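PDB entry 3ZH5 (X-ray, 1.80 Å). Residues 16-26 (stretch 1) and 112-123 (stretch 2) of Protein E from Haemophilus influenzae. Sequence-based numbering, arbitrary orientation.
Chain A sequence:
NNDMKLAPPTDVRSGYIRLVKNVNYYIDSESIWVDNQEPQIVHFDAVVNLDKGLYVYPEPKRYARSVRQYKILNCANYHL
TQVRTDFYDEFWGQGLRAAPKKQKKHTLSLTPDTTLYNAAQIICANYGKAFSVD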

ATOM      1  N   TYR A  16     -10.065  -3.982  -3.583  1.00 42.87           N
ATOM      2  CA  TYR A  16      -9.206  -2.851  -3.210  1.00 37.82           C
ATOM      3  C   TYR A  16     -10.051  -1.878  -2.408  1.00 36.07           C
ATOM      4  O   TYR A  16     -11.179  -1.592  -2.758  1.00 41.86           O
ATOM      5  N   ILE A  17      -9.494  -1.406  -1.314  1.00 34.22           N
ATOM      6  CA  ILE A  17     -10.170  -0.567  -0.400  1.00 33.09           C
ATOM      7  C   ILE A  17      -9.528   0.822  -0.536  1.00 32.09           C
ATOM      8  O   ILE A  17      -8.336   0.999  -0.276  1.00 31.50           O
ATOM      9  N   ARG A  18     -10.312   1.805  -0.930  1.00 32.73           N
ATOM     10  CA  ARG A  18      -9.778   3.146  -1.140  1.00 34.75           C
ATOM     11  C   ARG A  18      -9.684   3.875   0.190  1.00 35.49           C
ATOM     12  O   ARG A  18     -10.550   3.756   1.047  1.00 31.20           O
ATOM     13  N   LEU A  19      -8.596   4.607   0.403  1.00 30.71           N
ATOM     14  CA  LEU A  19      -8.423   5.269   1.677  1.00 30.63           C
ATOM     15  C   LEU A  19      -8.846   6.706   1.616  1.00 35.80           C
ATOM     16  O   LEU A  19      -8.878   7.331   0.561  1.00 35.73           O
ATOM     17  N   VAL A  20      -9.117   7.243   2.790  1.00 35.38           N
ATOM     18  CA  VAL A  20      -9.368   8.663   2.956  1.00 38.78           C
ATOM     19  C   VAL A  20      -8.093   9.472   2.654  1.00 43.94           C
ATOM     20  O   VAL A  20      -6.972   9.014   2.878  1.00 47.04           O
ATOM     21  N   LYS A  21      -8.280  10.657   2.090  1.00 40.35           N
ATOM     22  CA  LYS A  21      -7.202  11.593   1.811  1.00 43.95           C
ATOM     23  C   LYS A  21      -6.395  11.281   0.555  1.00 39.10           C
ATOM     24  O   LYS A  21      -5.621  12.118   0.107  1.00 49.47           O
ATOM     25  N   ASN A  22      -6.518  10.085  -0.008  1.00 41.26           N
ATOM     26  CA  ASN A  22      -5.919   9.878  -1.299  1.00 36.35           C
ATOM     27  C   ASN A  22      -6.742   8.864  -2.094  1.00 38.54           C
ATOM     28  O   ASN A  22      -6.646   7.657  -1.852  1.00 35.30           O
ATOM     29  N   VAL A  23      -7.537   9.352  -3.051  1.00 36.57           N
ATOM     30  CA  VAL A  23      -8.434   8.466  -3.804  1.00 37.49           C
ATOM     31  C   VAL A  23      -7.645   7.452  -4.658  1.00 39.82           C
ATOM     32  O   VAL A  23      -8.222   6.525  -5.228  1.00 37.23           O
ATOM     33  N   ASN A  24      -6.331   7.608  -4.728  1.00 36.88           N
ATOM     34  CA  ASN A  24      -5.493   6.639  -5.459  1.00 33.42           C
ATOM     35  C   ASN A  24      -4.660   5.739  -4.582  1.00 29.28           C
ATOM     36  O   ASN A  24      -3.775   5.075  -5.087  1.00 28.12           O
ATOM     37  N   TYR A  25      -4.917   5.757  -3.285  1.00 27.63           N
ATOM     38  CA  TYR A  25      -4.163   4.907  -2.365  1.00 26.74           C
ATOM     39  C   TYR A  25      -5.135   3.843  -1.885  1.00 27.80           C
ATOM     40  O   TYR A  25      -6.244   4.184  -1.458  1.00 25.90           O
ATOM     41  N   TYR A  26      -4.748   2.577  -1.974  1.00 25.32           N
ATOM     42  CA  TYR A  26      -5.653   1.468  -1.643  1.00 27.27           C
ATOM     43  C   TYR A  26      -4.988   0.393  -0.768  1.00 30.85           C
ATOM     44  O   TYR A  26      -3.764   0.252  -0.739  1.00 27.18           O
ATOM     45  N   PRO A 112      -3.491  10.083  14.152  1.00 48.20           N
ATOM     46  CA  PRO A 112      -4.787  10.356  13.526  1.00 47.39           C
ATOM     47  C   PRO A 112      -4.727  11.310  12.341  1.00 53.08           C
ATOM     48  O   PRO A 112      -3.758  12.051  12.125  1.00 50.16           O
ATOM     49  N   ASP A 113      -5.794  11.265  11.565  1.00 50.10           N
ATOM     50  CA  ASP A 113      -6.018  12.210  10.484  1.00 53.56           C
ATOM     51  C   ASP A 113      -4.957  12.106   9.415  1.00 45.21           C
ATOM     52  O   ASP A 113      -4.381  13.104   8.970  1.00 48.73           O
ATOM     53  N   THR A 114      -4.673  10.883   9.021  1.00 39.43           N
ATOM     54  CA  THR A 114      -3.593  10.608   8.051  1.00 52.36           C
ATOM     55  C   THR A 114      -4.025   9.392   7.247  1.00 52.55           C
ATOM     56  O   THR A 114      -4.878   8.629   7.693  1.00 55.13           O
ATOM     57  N   THR A 115      -3.438   9.209   6.068  1.00 55.14           N
ATOM     58  CA  THR A 115      -3.964   8.214   5.148  1.00 52.62           C
ATOM     59  C   THR A 115      -3.764   6.833   5.726  1.00 35.93           C
ATOM     60  O   THR A 115      -4.635   5.940   5.643  1.00 40.72           O
ATOM     61  N   LEU A 116      -2.603   6.607   6.314  1.00 31.99           N
ATOM     62  CA  LEU A 116      -2.336   5.253   6.752  1.00 30.08           C
ATOM     63  C   LEU A 116      -3.063   4.925   8.056  1.00 34.28           C
ATOM     64  O   LEU A 116      -3.376   3.752   8.324  1.00 35.02           O
ATOM     65  N   TYR A 117      -3.380   5.943   8.845  1.00 33.60           N
ATOM     66  CA  TYR A 117      -4.175   5.710  10.031  1.00 33.81           C
ATOM     67  C   TYR A 117      -5.550   5.186   9.642  1.00 34.65           C
ATOM     68  O   TYR A 117      -6.044   4.282  10.301  1.00 32.43           O
ATOM     69  N   ASN A 118      -6.161   5.740   8.579  1.00 35.07           N
ATOM     70  CA  ASN A 118      -7.454   5.225   8.077  1.00 35.84           C
ATOM     71  C   ASN A 118      -7.360   3.774   7.687  1.00 39.37           C
ATOM     72  O   ASN A 118      -8.289   2.961   7.946  1.00 37.56           O
ATOM     73  N   ALA A 119      -6.232   3.410   7.082  1.00 38.61           N
ATOM     74  CA  ALA A 119      -6.005   2.034   6.719  1.00 34.95           C
ATOM     75  C   ALA A 119      -6.028   1.163   7.965  1.00 38.68           C
ATOM     76  O   ALA A 119      -6.672   0.130   7.970  1.00 38.29           O
ATOM     77  N   ALA A 120      -5.343   1.592   9.018  1.00 35.98           N
ATOM     78  CA  ALA A 120      -5.256   0.805  10.238  1.00 28.94           C
ATOM     79  C   ALA A 120      -6.625   0.686  10.945  1.00 34.41           C
ATOM     80  O   ALA A 120      -6.982  -0.389  11.442  1.00 32.06           O
ATOM     81  N   GLN A 121      -7.402   1.761  10.957  1.00 33.21           N
ATOM     82  CA  GLN A 121      -8.755   1.679  11.528  1.00 34.53           C
ATOM     83  C   GLN A 121      -9.574   0.652  10.792  1.00 38.50           C
ATOM     84  O   GLN A 121     -10.323  -0.124  11.407  1.00 41.02           O
ATOM     85  N   ILE A 122      -9.465   0.635   9.470  1.00 34.24           N
ATOM     86  CA  ILE A 122     -10.262  -0.300   8.689  1.00 34.70           C
ATOM     87  C   ILE A 122      -9.760  -1.715   8.877  1.00 35.05           C
ATOM     88  O   ILE A 122     -10.548  -2.638   9.091  1.00 34.45           O
ATOM     89  N   ILE A 123      -8.442  -1.890   8.789  1.00 31.57           N
ATOM     90  CA  ILE A 123      -7.909  -3.249   8.875  1.00 30.54           C
ATOM     91  C   ILE A 123      -8.182  -3.828  10.247  1.00 32.91           C
ATOM     92  O   ILE A 123      -8.669  -4.969  10.371  1.00 36.95           O
TER

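The contact is a short one: the strand that begins stretch 1 and the loop after it lie against the first turns of the helix in stretch 2, the two axes running 134° apart and approaching to 8.8 Å. Together they bury 568 Å². Alternation sets the pattern on the strand: Ile-17 and Leu-19 point toward the helix, while Arg-18 points away. On the helix, Thr-115, Asn-118, Ala-119 and Ile-122, spaced by three and four residues, make the facing stripe.

Leu-19 is the central bump. With chi1 m and chi2 t, it pushes its fork into the hollow framed by Thr-115, Asn-118, Ala-119 and Ile-122. The hollow is floored by Ala-119, whose bare methyl CB lies 3.7 Å from Leu-19 CD1. The other methyl, Leu-19 CD2, lies 3.7 Å from Asn-118 OD1 and 4.2 Å from Ile-122 CD1, and Leu-19 CB rests 3.7 Å from Thr-115 CG2. The rule to read here is a branched side chain set over a small one, with larger neighbours as walls.

One turn further along the helix, Ile-122 (m, t) extends CD1 back to the strand, where it also meets Ile-17 CG2 at 4.2 Å. Ile-17 has the same m, t pair, and its contact is looser than the one at Ala-119.

Thr-115 has the largest covered area here, 88 Å², and its two branches meet different neighbours. In the m rotamer its methyl CG2 touches both Leu-19 and Tyr-25, lying over one face of the tyrosine ring, 4.1 Å from Tyr-25 CG. Its hydroxyl OG1 turns to the loop and gives a weak hydrogen bond to Val-20 O at 3.4 Å. Tyr-25, chi1 t, reaches across the helix to Leu-116, whose CB starts sideways but whose end comes nearer; Leu-116 CD2 sits 3.3 Å from Tyr-25 OH and 3.8 Å from Tyr-25 CZ.

Polar anchors hold the loop against this apolar patch. Asn-118, chi1 t, points toward the strand and accepts a nearly straight hydrogen bond from Val-20 N to its OD1, 3.0 Å at 173°, so a backbone donor beside Leu-19 is satisfied by the helix itself. Asn-118 ND2 is bonded elsewhere in the structure.

Lys-21 takes a positive phi of 79° within the type II turn from Leu-19 to Asn-22, and its CA comes within 5.7 Å of Thr-115 CA. Its side chain, m then t and t with the last torsion off-well, passes the start of the helix: CB is 3.5 Å from Thr-115 OG1, and CD is 4.4 Å from Thr-114 CA. Lys-21 NZ then donates to Asp-113 O at 2.9 Å and forms a salt bridge with Asp-113 OD2 at 3.2 Å. Thr-114, pointing away, uses chi1 p to cap the helix, its OG1 accepting from Tyr-117 N at 3.2 Å.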

ATOM      1  CB  TYR A  16      -8.610  -2.179  -4.447  1.00 38.83           C
ATOM      2  CG  TYR A  16      -7.534  -3.028  -5.068  1.00 40.58           C
ATOM      3  CD1 TYR A  16      -7.859  -4.166  -5.797  1.00 60.26           C
ATOM      4  CD2 TYR A  16      -6.191  -2.707  -4.901  1.00 39.81           C
ATOM      5  CE1 TYR A  16      -6.867  -4.972  -6.347  1.00 65.21           C
ATOM      6  CE2 TYR A  16      -5.189  -3.507  -5.441  1.00 41.95           C
ATOM      7  CZ  TYR A  16      -5.533  -4.637  -6.166  1.00 57.89           C
ATOM      8  OH  TYR A  16      -4.551  -5.435  -6.713  1.00 54.69           O
ATOM      9  CB  ILE A  17     -10.035  -1.041   1.024  1.00 32.57           C
ATOM     10  CG1 ILE A  17     -10.497  -2.512   1.191  1.00 44.24           C
ATOM     11  CG2 ILE A  17     -10.827  -0.116   1.947  1.00 32.06           C
ATOM     12  CD1 ILE A  17     -10.354  -2.991   2.618  1.00 39.01           C
ATOM     13  CB  ARG A  18     -10.670   3.894  -2.136  1.00 33.26           C
ATOM     14  CG  ARG A  18     -10.359   5.341  -2.363  1.00 33.74           C
ATOM     15  CD  ARG A  18     -11.396   5.886  -3.355  1.00 39.93           C
ATOM     16  NE  ARG A  18     -10.999   5.622  -4.729  1.00 37.95           N
ATOM     17  CZ  ARG A  18     -11.833   5.399  -5.734  1.00 41.59           C
ATOM     18  NH1 ARG A  18     -13.146   5.389  -5.537  1.00 42.80           N
ATOM     19  NH2 ARG A  18     -11.346   5.171  -6.947  1.00 44.73           N
ATOM     20  CB  LEU A  19      -6.952   5.216   2.120  1.00 32.65           C
ATOM     21  CG  LEU A  19      -6.537   3.750   2.244  1.00 40.81           C
ATOM     22  CD1 LEU A  19      -5.146   3.574   2.780  1.00 45.67           C
ATOM     23  CD2 LEU A  19      -7.561   2.984   3.117  1.00 37.15           C
ATOM     24  CB  VAL A  20      -9.880   8.908   4.396  1.00 46.97           C
ATOM     25  CG1 VAL A  20      -9.721  10.335   4.815  1.00 62.52           C
ATOM     26  CG2 VAL A  20     -11.314   8.470   4.504  1.00 55.72           C
ATOM     27  CB  LYS A  21      -6.270  11.768   3.027  1.00 56.75           C
ATOM     28  CG  LYS A  21      -6.906  12.545   4.185  1.00 64.71           C
ATOM     29  CD  LYS A  21      -5.892  12.998   5.226  1.00 64.61           C
ATOM     30  CE  LYS A  21      -6.565  13.784   6.356  1.00 62.70           C
ATOM     31  NZ  LYS A  21      -5.644  14.810   6.938  1.00 60.91           N
ATOM     32  CB  ASN A  22      -4.461   9.402  -1.113  1.00 33.11           C
ATOM     33  CG  ASN A  22      -3.726   9.267  -2.432  1.00 39.25           C
ATOM     34  OD1 ASN A  22      -4.336   9.329  -3.502  1.00 49.21           O
ATOM     35  ND2 ASN A  22      -2.405   9.070  -2.365  1.00 52.46           N
ATOM     36  CB  VAL A  23      -9.444   9.235  -4.674  1.00 40.32           C
ATOM     37  CG1 VAL A  23     -10.323  10.142  -3.787  1.00 48.66           C
ATOM     38  CG2 VAL A  23      -8.742  10.048  -5.752  1.00 41.96           C
ATOM     39  CB  ASN A  24      -4.586   7.378  -6.437  1.00 36.39           C
ATOM     40  CG  ASN A  24      -5.400   8.104  -7.483  1.00 37.48           C
ATOM     41  OD1 ASN A  24      -6.288   7.487  -8.075  1.00 42.40           O
ATOM     42  ND2 ASN A  24      -5.173   9.419  -7.663  1.00 38.20           N
ATOM     43  CB  TYR A  25      -3.668   5.742  -1.178  1.00 27.59           C
ATOM     44  CG  TYR A  25      -2.568   5.090  -0.367  1.00 36.12           C
ATOM     45  CD1 TYR A  25      -2.834   3.984   0.394  1.00 30.71           C
ATOM     46  CD2 TYR A  25      -1.273   5.609  -0.346  1.00 42.92           C
ATOM     47  CE1 TYR A  25      -1.833   3.364   1.145  1.00 34.15           C
ATOM     48  CE2 TYR A  25      -0.270   5.019   0.402  1.00 43.95           C
ATOM     49  CZ  TYR A  25      -0.554   3.895   1.150  1.00 39.66           C
ATOM     50  OH  TYR A  25       0.430   3.276   1.894  1.00 43.98           O
ATOM     51  CB  TYR A  26      -6.095   0.740  -2.921  1.00 31.21           C
ATOM     52  CG  TYR A  26      -6.751   1.588  -3.967  1.00 30.03           C
ATOM     53  CD1 TYR A  26      -5.992   2.335  -4.872  1.00 31.33           C
ATOM     54  CD2 TYR A  26      -8.141   1.642  -4.071  1.00 28.53           C
ATOM     55  CE1 TYR A  26      -6.615   3.143  -5.861  1.00 30.16           C
ATOM     56  CE2 TYR A  26      -8.756   2.436  -5.051  1.00 33.82           C
ATOM     57  CZ  TYR A  26      -7.988   3.154  -5.947  1.00 32.50           C
ATOM     58  OH  TYR A  26      -8.625   3.954  -6.911  1.00 38.69           O
ATOM     59  CB  PRO A 112      -5.600  10.992  14.660  1.00 50.24           C
ATOM     60  CG  PRO A 112      -5.026  10.408  15.884  1.00 56.07           C
ATOM     61  CD  PRO A 112      -3.537  10.286  15.609  1.00 52.34           C
ATOM     62  CB  ASP A 113      -6.057  13.632  11.001  1.00 65.81           C
ATOM     63  CG  ASP A 113      -6.782  14.533  10.061  1.00 67.85           C
ATOM     64  OD1 ASP A 113      -7.714  14.009   9.417  1.00 61.38           O
ATOM     65  OD2 ASP A 113      -6.414  15.721   9.946  1.00 77.40           O
ATOM     66  CB  THR A 114      -2.205  10.275   8.687  1.00 44.82           C
ATOM     67  OG1 THR A 114      -2.259   8.960   9.252  1.00 42.73           O
ATOM     68  CG2 THR A 114      -1.806  11.261   9.762  1.00 46.20           C
ATOM     69  CB  THR A 115      -3.330   8.262   3.751  1.00 55.23           C
ATOM     70  OG1 THR A 115      -3.586   9.540   3.148  1.00 56.88           O
ATOM     71  CG2 THR A 115      -3.927   7.184   2.881  1.00 54.00           C
ATOM     72  CB  LEU A 116      -0.836   5.017   6.824  1.00 39.48           C
ATOM     73  CG  LEU A 116      -0.305   4.741   5.414  1.00 39.94           C
ATOM     74  CD1 LEU A 116       1.219   4.634   5.369  1.00 44.81           C
ATOM     75  CD2 LEU A 116      -0.921   3.468   4.922  1.00 35.70           C
ATOM     76  CB  TYR A 117      -4.315   6.998  10.814  1.00 35.52           C
ATOM     77  CG  TYR A 117      -5.013   6.895  12.153  1.00 38.50           C
ATOM     78  CD1 TYR A 117      -6.397   7.010  12.249  1.00 46.10           C
ATOM     79  CD2 TYR A 117      -4.286   6.767  13.331  1.00 36.98           C
ATOM     80  CE1 TYR A 117      -7.030   6.962  13.474  1.00 49.35           C
ATOM     81  CE2 TYR A 117      -4.916   6.712  14.566  1.00 42.07           C
ATOM     82  CZ  TYR A 117      -6.281   6.809  14.633  1.00 46.64           C
ATOM     83  OH  TYR A 117      -6.923   6.760  15.859  1.00 53.69           O
ATOM     84  CB  ASN A 118      -7.944   6.099   6.879  1.00 45.11           C
ATOM     85  CG  ASN A 118      -9.322   5.678   6.318  1.00 47.73           C
ATOM     86  OD1 ASN A 118      -9.447   5.427   5.105  1.00 41.19           O
ATOM     87  ND2 ASN A 118     -10.365   5.649   7.179  1.00 39.72           N
ATOM     88  CB  ALA A 119      -4.699   1.833   5.982  1.00 39.35           C
ATOM     89  CB  ALA A 120      -4.216   1.372  11.160  1.00 28.87           C
ATOM     90  CB  GLN A 121      -9.472   3.045  11.435  1.00 39.46           C
ATOM     91  CG  GLN A 121      -8.709   4.122  12.141  1.00 48.59           C
ATOM     92  CD  GLN A 121      -9.357   4.539  13.447  1.00 62.12           C
ATOM     93  OE1 GLN A 121     -10.131   5.511  13.490  1.00 49.09           O
ATOM     94  NE2 GLN A 121      -9.032   3.820  14.528  1.00 64.22           N
ATOM     95  CB  ILE A 122     -10.192   0.024   7.229  1.00 34.87           C
ATOM     96  CG1 ILE A 122     -10.885   1.399   7.004  1.00 41.16           C
ATOM     97  CG2 ILE A 122     -10.913  -1.030   6.372  1.00 35.20           C
ATOM     98  CD1 ILE A 122     -10.828   1.949   5.583  1.00 38.54           C
ATOM     99  CB  ILE A 123      -6.421  -3.329   8.553  1.00 32.14           C
ATOM    100  CG1 ILE A 123      -6.227  -3.275   7.055  1.00 29.20           C
ATOM    101  CG2 ILE A 123      -5.817  -4.700   9.038  1.00 34.93           C
ATOM    102  CD1 ILE A 123      -4.828  -2.876   6.699  1.00 32.57           C
TER